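Local coordinates for protein pectate lyase 47 (Bacillus sp. TS-47, PDB 1VBL) that cleaves pectate by beta-elimination as a calcium-binding, secreted, thermostable enzyme of polysaccharide lyase family 1, at residues Pro168-Pro173 with Ser187-Ile192; Asp229-Ile234 with Thr249-Val254; Val282-Pro287 with Phe311-Gly316. All coordinates share one frame; numbering follows the deposited sequence.

Overall arrangement
The three contacts follow one another along the chain, each closing before the next opens, and line up along a right-handed parallel beta-helix. Interactions 1 and 2, centres about 11 Å apart, meet at the calcium ion, bound by Asp-190 just before strand 192-195, Asp-229 just before the neighbouring parallel strand 232-235, and Asp-233 within it. The centre of interaction 3 lies about 10 Å from that of interaction 2 and about 19 Å from that of interaction 1. It continues the stack through strands 253-257, 288-289 and 315-318, with Asp-252 OD1 bonded to Gln-284 NE2. Arg-285 reaches back to about 6 Å from the calcium ion, nearest atoms, so successive turns border one metal site.

Interaction 1 of 3, residues Pro168-Pro173 with Ser187-Ile192; sequences PLDYFP and SEYDSI. With CA (calcium ion), chain B.
With CG anti to its backbone N (chi1 -172°), Asp-170 sends its carboxylate to the backbone of Glu-188, while Tyr-189, CG anti to its carbonyl carbon (chi1 -42°), brings its ring, by CE2, beside the same group. Asp-170 OD2 accepts from Glu-188 N at 2.9 Å through its anti lone pair. OD1 takes Phe-172 N two residues on, closing an Asx turn, so the carboxylate ties the 168-173 loop to itself and to 187-192. The two side chains cross at about a right angle, yet the carboxylate and ring planes are only 33° apart, with CE2 of Tyr-189 3.5 Å from CG of Asp-170. A water donates to Asp-170 OD1 and accepts from Tyr-189 OH. An alanine in place of Asp-170 would probably leave Glu-188 N and Phe-172 N without their acceptor and the Tyr-189 hydroxyl without its water bridge.

CG of Pro-168 packs on CB of Tyr-189 at 3.5 Å, and a second water donates to both Pro-168 O and Tyr-189 O. Helix 110-126 lies against the tyrosine through Gln-119, Lys-123 and Ile-126. Next to Tyr-189 in the chain, Asp-190 turns its carboxylate to the calcium ion, which OD1 and OD2 both bind at 2.6 Å; OD1 also accepts from Gly-230 N. The arrangement is that of loops linking beta-helix strands around the calcium site of a family 1 pectate lyase.

Interaction 2 of 3, residues Asp229-Ile234 with Thr249-Val254; sequences DGALDI and TNHDKV. With CA (calcium ion), chain B.
The imidazole of His-251 stands with one face toward Ala-231, whose CB sits 4.0 Å above the ring plane and offset to the rim, and its edge toward the carbonyl of Asp-229. NE2 of His-251 lies 2.6 Å from Asp-229 O, but the N-H points poorly (119°), and a second weak bond runs from NE2 to Lys-253 O; the proton is thus shared between two carbonyls. CG of His-251 is anti to its backbone N (chi1 -175°), which swings the ring across to the 229-231 backbone, while ND1 is hydrogen-bonded to Asp-209 OD1. A water donates to Asp-229 O and accepts from Lys-253 N.

The backbones meet at Val-254 O, which receives Ala-231 N at 2.9 Å and Leu-232 N at 3.1 Å. Of the two, the Leu-232 bond is the straighter at the hydrogen (177°). Gly-230 CA adds a CH...O contact of 3.2 Å to Lys-253 O, and a methyl of Val-254 packs against that of Ala-231.

On the metal side, the carboxylates of Asp-229 and Asp-233 converge on the calcium ion, each through OD2, and Asp-190 and three waters complete its ligands. OD1 of Asp-233 instead accepts from Leu-256 N. Strand 232-235 runs beside 192-195 through Ile-192 and Ile-194; its Leu-232 and Ile-234 pack on strand 239-251, while Val-254 lies against Phe-248 of that strand and Val-282 of 282-284.

Interaction 3 of 3, residues Val282-Pro287 with Phe311-Gly316; sequences VTQRLP and FQYAWG
Thr-283 O takes two backbone donors from the facing segment: Gln-312 N at 2.8 Å, and a weaker bond from Tyr-313 N at 3.3 Å. Farther on, Leu-286 N gives its proton to Ala-314 O at 2.6 Å, and Gly-316 N gives a nearly straight bond (174°) to the O of Pro-287, a residue that follows a cis peptide bond. Between these, Gln-284 CA offers its hydrogen to Tyr-313 O as a CH...O contact. The hydroxyl of Thr-283 is taken by Asp-310 O, just before Phe-311.

This is the stacking of successive turns of the right-handed parallel beta-helix of pectate lyases: strand 288-289 and strand 315-318 lie side by side in a parallel sheet, and the bonds begin in the turns ahead of them.

Polar side chains meet round a single water. It donates to Gln-284 OE1, accepts from Arg-285 NE at 3.0 Å and lies 2.7 Å from Tyr-313 OH, in the plane of the phenol ring. The amide nitrogen of Gln-284 goes to Asp-252 OD1. Tyr-313 has CG between its backbone N and carbonyl carbon (chi1 76°), which turns the ring back over the facing chain: one face lies against Gln-284 CA, CE2 touches Gln-284 CB, and its hydroxyl oxygen meets Arg-285 CG at 3.3 Å.

Trp-315 brings CD1 edge-on to Leu-286 O, while NE1 bonds to Tyr-301 OH. Leu-286 CD1 packs on the methyl of Ala-314 at 3.9 Å, and Trp-315 also meets the ring of Phe-330 edge-to-face.

Interaction 1 of 3, residues Pro168-Pro173 with Ser187-Ile192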
loop_
_atom_site.group_PDB
_atom_site.type_symbol
_atom_site.label_atom_id
_atom_site.label_comp_id
_atom_site.label_asym_id
_atom_site.label_seq_id
_atom_site.Cartn_x
_atom_site.Cartn_y
_atom_site.Cartn_z
ATOM N N PRO A 168 -4.399 -8.882 -3.261
ATOM C CA PRO A 168 -5.371 -9.895 -2.852
ATOM C C PRO A 168 -6.797 -9.487 -3.204
ATOM O O PRO A 168 -7.140 -8.307 -3.195
ATOM C CB PRO A 168 -5.149 -9.993 -1.346
ATOM C CG PRO A 168 -4.759 -8.596 -0.983
ATOM C CD PRO A 168 -3.787 -8.237 -2.085
ATOM N N LEU A 169 -7.616 -10.480 -3.520
ATOM C CA LEU A 169 -9.009 -10.253 -3.867
ATOM C C LEU A 169 -9.876 -10.608 -2.663
ATOM O O LEU A 169 -9.732 -11.687 -2.086
ATOM C CB LEU A 169 -9.393 -11.138 -5.054
ATOM C CG LEU A 169 -9.975 -10.525 -6.329
ATOM C CD1 LEU A 169 -9.134 -9.358 -6.802
ATOM C CD2 LEU A 169 -10.041 -11.602 -7.398
ATOM N N ASP A 170 -10.759 -9.691 -2.280
ATOM C CA ASP A 170 -11.676 -9.911 -1.165
ATOM C C ASP A 170 -12.934 -10.511 -1.802
ATOM O O ASP A 170 -13.642 -9.823 -2.536
ATOM C CB ASP A 170 -12.025 -8.575 -0.497
ATOM C CG ASP A 170 -12.825 -8.747 0.785
ATOM O OD1 ASP A 170 -13.604 -9.721 0.883
ATOM O OD2 ASP A 170 -12.684 -7.897 1.690
ATOM N N TYR A 171 -13.205 -11.784 -1.527
ATOM C CA TYR A 171 -14.371 -12.457 -2.108
ATOM C C TYR A 171 -15.707 -12.006 -1.533
ATOM O O TYR A 171 -16.768 -12.296 -2.101
ATOM C CB TYR A 171 -14.269 -13.974 -1.926
ATOM C CG TYR A 171 -13.137 -14.647 -2.669
ATOM C CD1 TYR A 171 -12.705 -14.174 -3.909
ATOM C CD2 TYR A 171 -12.543 -15.800 -2.164
ATOM C CE1 TYR A 171 -11.711 -14.841 -4.627
ATOM C CE2 TYR A 171 -11.553 -16.474 -2.874
ATOM C CZ TYR A 171 -11.144 -15.991 -4.103
ATOM O OH TYR A 171 -10.178 -16.665 -4.811
ATOM N N PHE A 172 -15.665 -11.303 -0.408
ATOM C CA PHE A 172 -16.893 -10.854 0.232
ATOM C C PHE A 172 -16.832 -9.387 0.625
ATOM O O PHE A 172 -16.893 -9.045 1.804
ATOM C CB PHE A 172 -17.167 -11.730 1.452
ATOM C CG PHE A 172 -17.140 -13.199 1.141
ATOM C CD1 PHE A 172 -18.220 -13.810 0.510
ATOM C CD2 PHE A 172 -16.002 -13.953 1.405
ATOM C CE1 PHE A 172 -18.167 -15.153 0.141
ATOM C CE2 PHE A 172 -15.937 -15.298 1.039
ATOM C CZ PHE A 172 -17.023 -15.897 0.404
ATOM N N PRO A 173 -16.716 -8.496 -0.372
ATOM C CA PRO A 173 -16.648 -7.053 -0.135
ATOM C C PRO A 173 -17.899 -6.578 0.583
ATOM O O PRO A 173 -18.987 -7.117 0.383
ATOM C CB PRO A 173 -16.572 -6.466 -1.544
ATOM C CG PRO A 173 -15.987 -7.568 -2.358
ATOM C CD PRO A 173 -16.688 -8.786 -1.815
ATOM N N SER A 187 -13.323 -3.357 0.247
ATOM C CA SER A 187 -12.650 -4.581 0.638
ATOM C C SER A 187 -11.662 -4.353 1.767
ATOM O O SER A 187 -11.303 -3.221 2.076
ATOM C CB SER A 187 -11.960 -5.201 -0.571
ATOM O OG SER A 187 -12.935 -5.688 -1.474
ATOM N N GLU A 188 -11.211 -5.451 2.360
ATOM C CA GLU A 188 -10.322 -5.410 3.514
ATOM C C GLU A 188 -8.843 -5.735 3.318
ATOM O O GLU A 188 -8.005 -5.285 4.094
ATOM C CB GLU A 188 -10.890 -6.362 4.574
ATOM C CG GLU A 188 -9.950 -6.713 5.716
ATOM C CD GLU A 188 -10.194 -5.882 6.956
ATOM O OE1 GLU A 188 -9.437 -6.048 7.935
ATOM O OE2 GLU A 188 -11.146 -5.071 6.956
ATOM N N TYR A 189 -8.514 -6.493 2.280
ATOM C CA TYR A 189 -7.139 -6.937 2.100
ATOM C C TYR A 189 -6.163 -6.097 1.292
ATOM O O TYR A 189 -6.465 -5.650 0.184
ATOM C CB TYR A 189 -7.162 -8.370 1.549
ATOM C CG TYR A 189 -8.207 -9.234 2.233
ATOM C CD1 TYR A 189 -8.223 -9.369 3.624
ATOM C CD2 TYR A 189 -9.218 -9.859 1.499
ATOM C CE1 TYR A 189 -9.224 -10.097 4.271
ATOM C CE2 TYR A 189 -10.229 -10.592 2.138
ATOM C CZ TYR A 189 -10.225 -10.701 3.524
ATOM O OH TYR A 189 -11.229 -11.394 4.169
ATOM N N ASP A 190 -4.978 -5.904 1.872
ATOM C CA ASP A 190 -3.885 -5.164 1.239
ATOM C C ASP A 190 -2.745 -6.155 1.041
ATOM O O ASP A 190 -2.669 -7.158 1.749
ATOM C CB ASP A 190 -3.358 -4.058 2.151
ATOM C CG ASP A 190 -4.453 -3.286 2.819
ATOM O OD1 ASP A 190 -5.392 -2.860 2.115
ATOM O OD2 ASP A 190 -4.369 -3.098 4.051
ATOM N N SER A 191 -1.841 -5.872 0.106
ATOM C CA SER A 191 -0.704 -6.763 -0.101
ATOM C C SER A 191 0.180 -6.677 1.142
ATOM O O SER A 191 0.745 -7.672 1.592
ATOM C CB SER A 191 0.079 -6.355 -1.352
ATOM O OG SER A 191 -0.649 -6.699 -2.521
ATOM N N ILE A 192 0.291 -5.471 1.689
ATOM C CA ILE A 192 1.065 -5.236 2.901
ATOM C C ILE A 192 0.317 -4.221 3.748
ATOM O O ILE A 192 0.025 -3.113 3.297
ATOM C CB ILE A 192 2.485 -4.687 2.607
ATOM C CG1 ILE A 192 3.318 -5.752 1.891
ATOM C CG2 ILE A 192 3.167 -4.282 3.916
ATOM C CD1 ILE A 192 4.757 -5.336 1.618
HETATM CA CA CA B . -6.244 -1.234 4.016
HETATM O O HOH W 1 -6.108 -5.681 -2.535
HETATM O O HOH W 2 -13.126 -11.935 2.496
HETATM O O HOH W 3 -7.672 -3.070 4.572
HETATM O O HOH W 4 -5.236 -0.611 6.350
HETATM O O HOH W 5 -8.047 0.442 4.527
#

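Interaction 2 of 3, residues Asp229-Ile234 with Thr249-Val254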
loop_
_atom_site.group_PDB
_atom_site.type_symbol
_atom_site.label_atom_id
_atom_site.label_comp_id
_atom_site.label_asym_id
_atom_site.label_seq_id
_atom_site.Cartn_x
_atom_site.Cartn_y
_atom_site.Cartn_z
ATOM N N ASP A 229 -8.110 -3.562 -2.067
ATOM C CA ASP A 229 -8.057 -2.451 -1.145
ATOM C C ASP A 229 -6.695 -1.803 -1.354
ATOM O O ASP A 229 -6.356 -1.452 -2.482
ATOM C CB ASP A 229 -8.259 -2.881 0.305
ATOM C CG ASP A 229 -8.643 -1.706 1.195
ATOM O OD1 ASP A 229 -9.434 -0.848 0.748
ATOM O OD2 ASP A 229 -8.169 -1.634 2.337
ATOM N N GLY A 230 -5.900 -1.662 -0.302
ATOM C CA GLY A 230 -4.608 -1.020 -0.480
ATOM C C GLY A 230 -3.479 -1.910 -0.967
ATOM O O GLY A 230 -3.526 -3.136 -0.848
ATOM N N ALA A 231 -2.456 -1.289 -1.544
ATOM C CA ALA A 231 -1.292 -2.036 -1.994
ATOM C C ALA A 231 -0.400 -2.103 -0.761
ATOM O O ALA A 231 0.062 -3.168 -0.353
ATOM C CB ALA A 231 -0.576 -1.289 -3.121
ATOM N N LEU A 232 -0.196 -0.939 -0.154
ATOM C CA LEU A 232 0.644 -0.814 1.027
ATOM C C LEU A 232 0.052 0.268 1.923
ATOM O O LEU A 232 0.247 1.457 1.675
ATOM C CB LEU A 232 2.060 -0.422 0.599
ATOM C CG LEU A 232 3.233 -0.587 1.567
ATOM C CD1 LEU A 232 4.495 -0.066 0.887
ATOM C CD2 LEU A 232 2.976 0.164 2.858
ATOM N N ASP A 233 -0.677 -0.141 2.957
ATOM C CA ASP A 233 -1.288 0.821 3.862
ATOM C C ASP A 233 -0.576 0.879 5.199
ATOM O O ASP A 233 -0.052 -0.123 5.683
ATOM C CB ASP A 233 -2.772 0.511 4.057
ATOM C CG ASP A 233 -3.594 0.823 2.817
ATOM O OD1 ASP A 233 -3.157 1.657 1.998
ATOM O OD2 ASP A 233 -4.686 0.252 2.660
ATOM N N ILE A 234 -0.565 2.073 5.782
ATOM C CA ILE A 234 0.105 2.333 7.047
ATOM C C ILE A 234 -0.860 3.056 7.974
ATOM O O ILE A 234 -1.366 4.126 7.635
ATOM C CB ILE A 234 1.349 3.214 6.797
ATOM C CG1 ILE A 234 2.282 2.495 5.813
ATOM C CG2 ILE A 234 2.057 3.528 8.108
ATOM C CD1 ILE A 234 3.433 3.341 5.313
ATOM N N THR A 249 1.681 -0.406 -9.661
ATOM C CA THR A 249 1.019 -0.252 -10.941
ATOM C C THR A 249 -0.303 -1.004 -10.998
ATOM O O THR A 249 -0.547 -1.920 -10.203
ATOM C CB THR A 249 1.954 -0.750 -12.081
ATOM O OG1 THR A 249 1.405 -0.397 -13.356
ATOM C CG2 THR A 249 2.118 -2.262 -12.007
ATOM N N ASN A 250 -1.153 -0.595 -11.937
ATOM C CA ASN A 250 -2.459 -1.215 -12.158
ATOM C C ASN A 250 -3.180 -1.514 -10.852
ATOM O O ASN A 250 -3.420 -2.674 -10.501
ATOM C CB ASN A 250 -2.293 -2.504 -12.968
ATOM C CG ASN A 250 -1.607 -2.266 -14.303
ATOM O OD1 ASN A 250 -1.769 -1.212 -14.916
ATOM N ND2 ASN A 250 -0.851 -3.253 -14.766
ATOM N N HIS A 251 -3.536 -0.450 -10.146
ATOM C CA HIS A 251 -4.211 -0.565 -8.864
ATOM C C HIS A 251 -4.908 0.755 -8.576
ATOM O O HIS A 251 -4.467 1.811 -9.026
ATOM C CB HIS A 251 -3.185 -0.860 -7.768
ATOM C CG HIS A 251 -3.787 -1.115 -6.420
ATOM N ND1 HIS A 251 -4.362 -2.320 -6.077
ATOM C CD2 HIS A 251 -3.894 -0.321 -5.327
ATOM C CE1 HIS A 251 -4.795 -2.259 -4.828
ATOM N NE2 HIS A 251 -4.524 -1.057 -4.351
ATOM N N ASP A 252 -5.986 0.693 -7.804
ATOM C CA ASP A 252 -6.752 1.882 -7.465
ATOM C C ASP A 252 -6.161 2.670 -6.286
ATOM O O ASP A 252 -5.455 3.665 -6.488
ATOM C CB ASP A 252 -8.205 1.474 -7.172
ATOM C CG ASP A 252 -9.072 2.644 -6.770
ATOM O OD1 ASP A 252 -8.635 3.797 -6.946
ATOM O OD2 ASP A 252 -10.199 2.407 -6.281
ATOM N N LYS A 253 -6.446 2.217 -5.068
ATOM C CA LYS A 253 -5.975 2.875 -3.846
ATOM C C LYS A 253 -4.631 2.294 -3.411
ATOM O O LYS A 253 -4.573 1.229 -2.802
ATOM C CB LYS A 253 -7.008 2.684 -2.735
ATOM C CG LYS A 253 -8.399 3.205 -3.090
ATOM C CD LYS A 253 -9.360 3.020 -1.927
ATOM C CE LYS A 253 -10.725 3.629 -2.214
ATOM N NZ LYS A 253 -11.495 2.881 -3.248
ATOM N N VAL A 254 -3.557 3.017 -3.701
ATOM C CA VAL A 254 -2.217 2.536 -3.400
ATOM C C VAL A 254 -1.742 2.572 -1.950
ATOM O O VAL A 254 -1.617 1.524 -1.312
ATOM C CB VAL A 254 -1.170 3.269 -4.276
ATOM C CG1 VAL A 254 0.225 2.731 -3.987
ATOM C CG2 VAL A 254 -1.513 3.083 -5.748
HETATM CA CA CA B . -6.244 -1.234 4.016
HETATM O O HOH W 6 -7.743 -0.519 -4.610
HETATM O O HOH W 7 -4.854 2.560 0.116
HETATM O O HOH W 3 -7.672 -3.070 4.572
HETATM O O HOH W 4 -5.236 -0.611 6.350
HETATM O O HOH W 5 -8.047 0.442 4.527
#

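Interaction 3 of 3, residues Val282-Pro287 with Phe311-Gly316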
loop_
_atom_site.group_PDB
_atom_site.type_symbol
_atom_site.label_atom_id
_atom_site.label_comp_id
_atom_site.label_asym_id
_atom_site.label_seq_id
_atom_site.Cartn_x
_atom_site.Cartn_y
_atom_site.Cartn_z
ATOM N N VAL A 282 -1.918 4.130 -11.776
ATOM C CA VAL A 282 -2.634 3.847 -10.539
ATOM C C VAL A 282 -3.630 5.000 -10.390
ATOM O O VAL A 282 -3.534 6.004 -11.099
ATOM C CB VAL A 282 -1.688 3.747 -9.319
ATOM C CG1 VAL A 282 -0.901 2.438 -9.394
ATOM C CG2 VAL A 282 -0.731 4.937 -9.284
ATOM N N THR A 283 -4.577 4.875 -9.471
ATOM C CA THR A 283 -5.611 5.892 -9.345
ATOM C C THR A 283 -5.491 6.975 -8.280
ATOM O O THR A 283 -5.621 8.161 -8.589
ATOM C CB THR A 283 -6.988 5.210 -9.174
ATOM O OG1 THR A 283 -7.217 4.330 -10.282
ATOM C CG2 THR A 283 -8.104 6.243 -9.108
ATOM N N GLN A 284 -5.246 6.578 -7.037
ATOM C CA GLN A 284 -5.189 7.544 -5.948
ATOM C C GLN A 284 -4.341 7.088 -4.760
ATOM O O GLN A 284 -3.919 5.931 -4.691
ATOM C CB GLN A 284 -6.616 7.809 -5.469
ATOM C CG GLN A 284 -7.336 6.528 -5.051
ATOM C CD GLN A 284 -8.800 6.745 -4.715
ATOM O OE1 GLN A 284 -9.138 7.576 -3.875
ATOM N NE2 GLN A 284 -9.676 5.988 -5.369
ATOM N N ARG A 285 -4.121 8.009 -3.823
ATOM C CA ARG A 285 -3.345 7.753 -2.603
ATOM C C ARG A 285 -1.895 7.411 -2.916
ATOM O O ARG A 285 -1.454 6.285 -2.686
ATOM C CB ARG A 285 -3.977 6.604 -1.809
ATOM C CG ARG A 285 -5.429 6.835 -1.414
ATOM C CD ARG A 285 -5.944 5.676 -0.574
ATOM N NE ARG A 285 -7.310 5.892 -0.105
ATOM C CZ ARG A 285 -7.973 5.046 0.679
ATOM N NH1 ARG A 285 -7.398 3.922 1.086
ATOM N NH2 ARG A 285 -9.213 5.325 1.061
ATOM N N LEU A 286 -1.145 8.396 -3.403
ATOM C CA LEU A 286 0.247 8.173 -3.780
ATOM C C LEU A 286 1.279 9.032 -3.044
ATOM O O LEU A 286 2.189 9.568 -3.668
ATOM C CB LEU A 286 0.402 8.408 -5.286
ATOM C CG LEU A 286 -0.731 7.887 -6.175
ATOM C CD1 LEU A 286 -0.427 8.213 -7.637
ATOM C CD2 LEU A 286 -0.881 6.381 -5.982
ATOM N N PRO A 287 1.180 9.148 -1.708
ATOM C CA PRO A 287 0.200 8.549 -0.801
ATOM C C PRO A 287 -0.823 9.583 -0.321
ATOM O O PRO A 287 -0.754 10.748 -0.700
ATOM C CB PRO A 287 1.075 8.093 0.349
ATOM C CG PRO A 287 1.977 9.298 0.508
ATOM C CD PRO A 287 2.310 9.705 -0.937
ATOM N N PHE A 311 -7.061 8.091 -13.350
ATOM C CA PHE A 311 -6.229 8.806 -12.396
ATOM C C PHE A 311 -7.101 9.832 -11.699
ATOM O O PHE A 311 -7.843 10.566 -12.354
ATOM C CB PHE A 311 -5.067 9.515 -13.096
ATOM C CG PHE A 311 -4.332 10.484 -12.209
ATOM C CD1 PHE A 311 -4.601 11.851 -12.270
ATOM C CD2 PHE A 311 -3.392 10.028 -11.294
ATOM C CE1 PHE A 311 -3.942 12.748 -11.430
ATOM C CE2 PHE A 311 -2.726 10.920 -10.445
ATOM C CZ PHE A 311 -3.001 12.280 -10.515
ATOM N N GLN A 312 -7.020 9.881 -10.374
ATOM C CA GLN A 312 -7.814 10.835 -9.611
ATOM C C GLN A 312 -6.906 11.900 -9.004
ATOM O O GLN A 312 -7.110 13.095 -9.215
ATOM C CB GLN A 312 -8.589 10.120 -8.497
ATOM C CG GLN A 312 -9.573 11.028 -7.765
ATOM C CD GLN A 312 -10.230 10.353 -6.573
ATOM O OE1 GLN A 312 -10.699 9.217 -6.670
ATOM N NE2 GLN A 312 -10.277 11.054 -5.444
ATOM N N TYR A 313 -5.905 11.460 -8.244
ATOM C CA TYR A 313 -4.959 12.379 -7.617
ATOM C C TYR A 313 -3.747 11.591 -7.131
ATOM O O TYR A 313 -3.801 10.364 -7.013
ATOM C CB TYR A 313 -5.624 13.110 -6.442
ATOM C CG TYR A 313 -5.780 12.284 -5.186
ATOM C CD1 TYR A 313 -4.752 12.211 -4.246
ATOM C CD2 TYR A 313 -6.955 11.571 -4.934
ATOM C CE1 TYR A 313 -4.885 11.452 -3.086
ATOM C CE2 TYR A 313 -7.099 10.803 -3.772
ATOM C CZ TYR A 313 -6.059 10.753 -2.856
ATOM O OH TYR A 313 -6.188 10.017 -1.704
ATOM N N ALA A 314 -2.653 12.291 -6.850
ATOM C CA ALA A 314 -1.445 11.627 -6.382
ATOM C C ALA A 314 -1.213 11.873 -4.896
ATOM O O ALA A 314 -1.254 10.942 -4.094
ATOM C CB ALA A 314 -0.237 12.108 -7.186
ATOM N N TRP A 315 -0.984 13.131 -4.531
ATOM C CA TRP A 315 -0.723 13.478 -3.139
ATOM C C TRP A 315 -1.957 13.940 -2.371
ATOM O O TRP A 315 -2.532 14.993 -2.660
ATOM C CB TRP A 315 0.361 14.553 -3.067
ATOM C CG TRP A 315 1.668 14.121 -3.671
ATOM C CD1 TRP A 315 2.126 12.841 -3.813
ATOM C CD2 TRP A 315 2.703 14.976 -4.169
ATOM N NE1 TRP A 315 3.385 12.847 -4.371
ATOM C CE2 TRP A 315 3.762 14.145 -4.598
ATOM C CE3 TRP A 315 2.838 16.365 -4.294
ATOM C CZ2 TRP A 315 4.946 14.657 -5.143
ATOM C CZ3 TRP A 315 4.016 16.876 -4.836
ATOM C CH2 TRP A 315 5.054 16.020 -5.254
ATOM N N GLY A 316 -2.355 13.137 -1.389
ATOM C CA GLY A 316 -3.509 13.468 -0.578
ATOM C C GLY A 316 -3.071 14.165 0.694
ATOM O O GLY A 316 -2.434 13.561 1.559
HETATM O O HOH W 8 -8.299 8.383 -1.429
#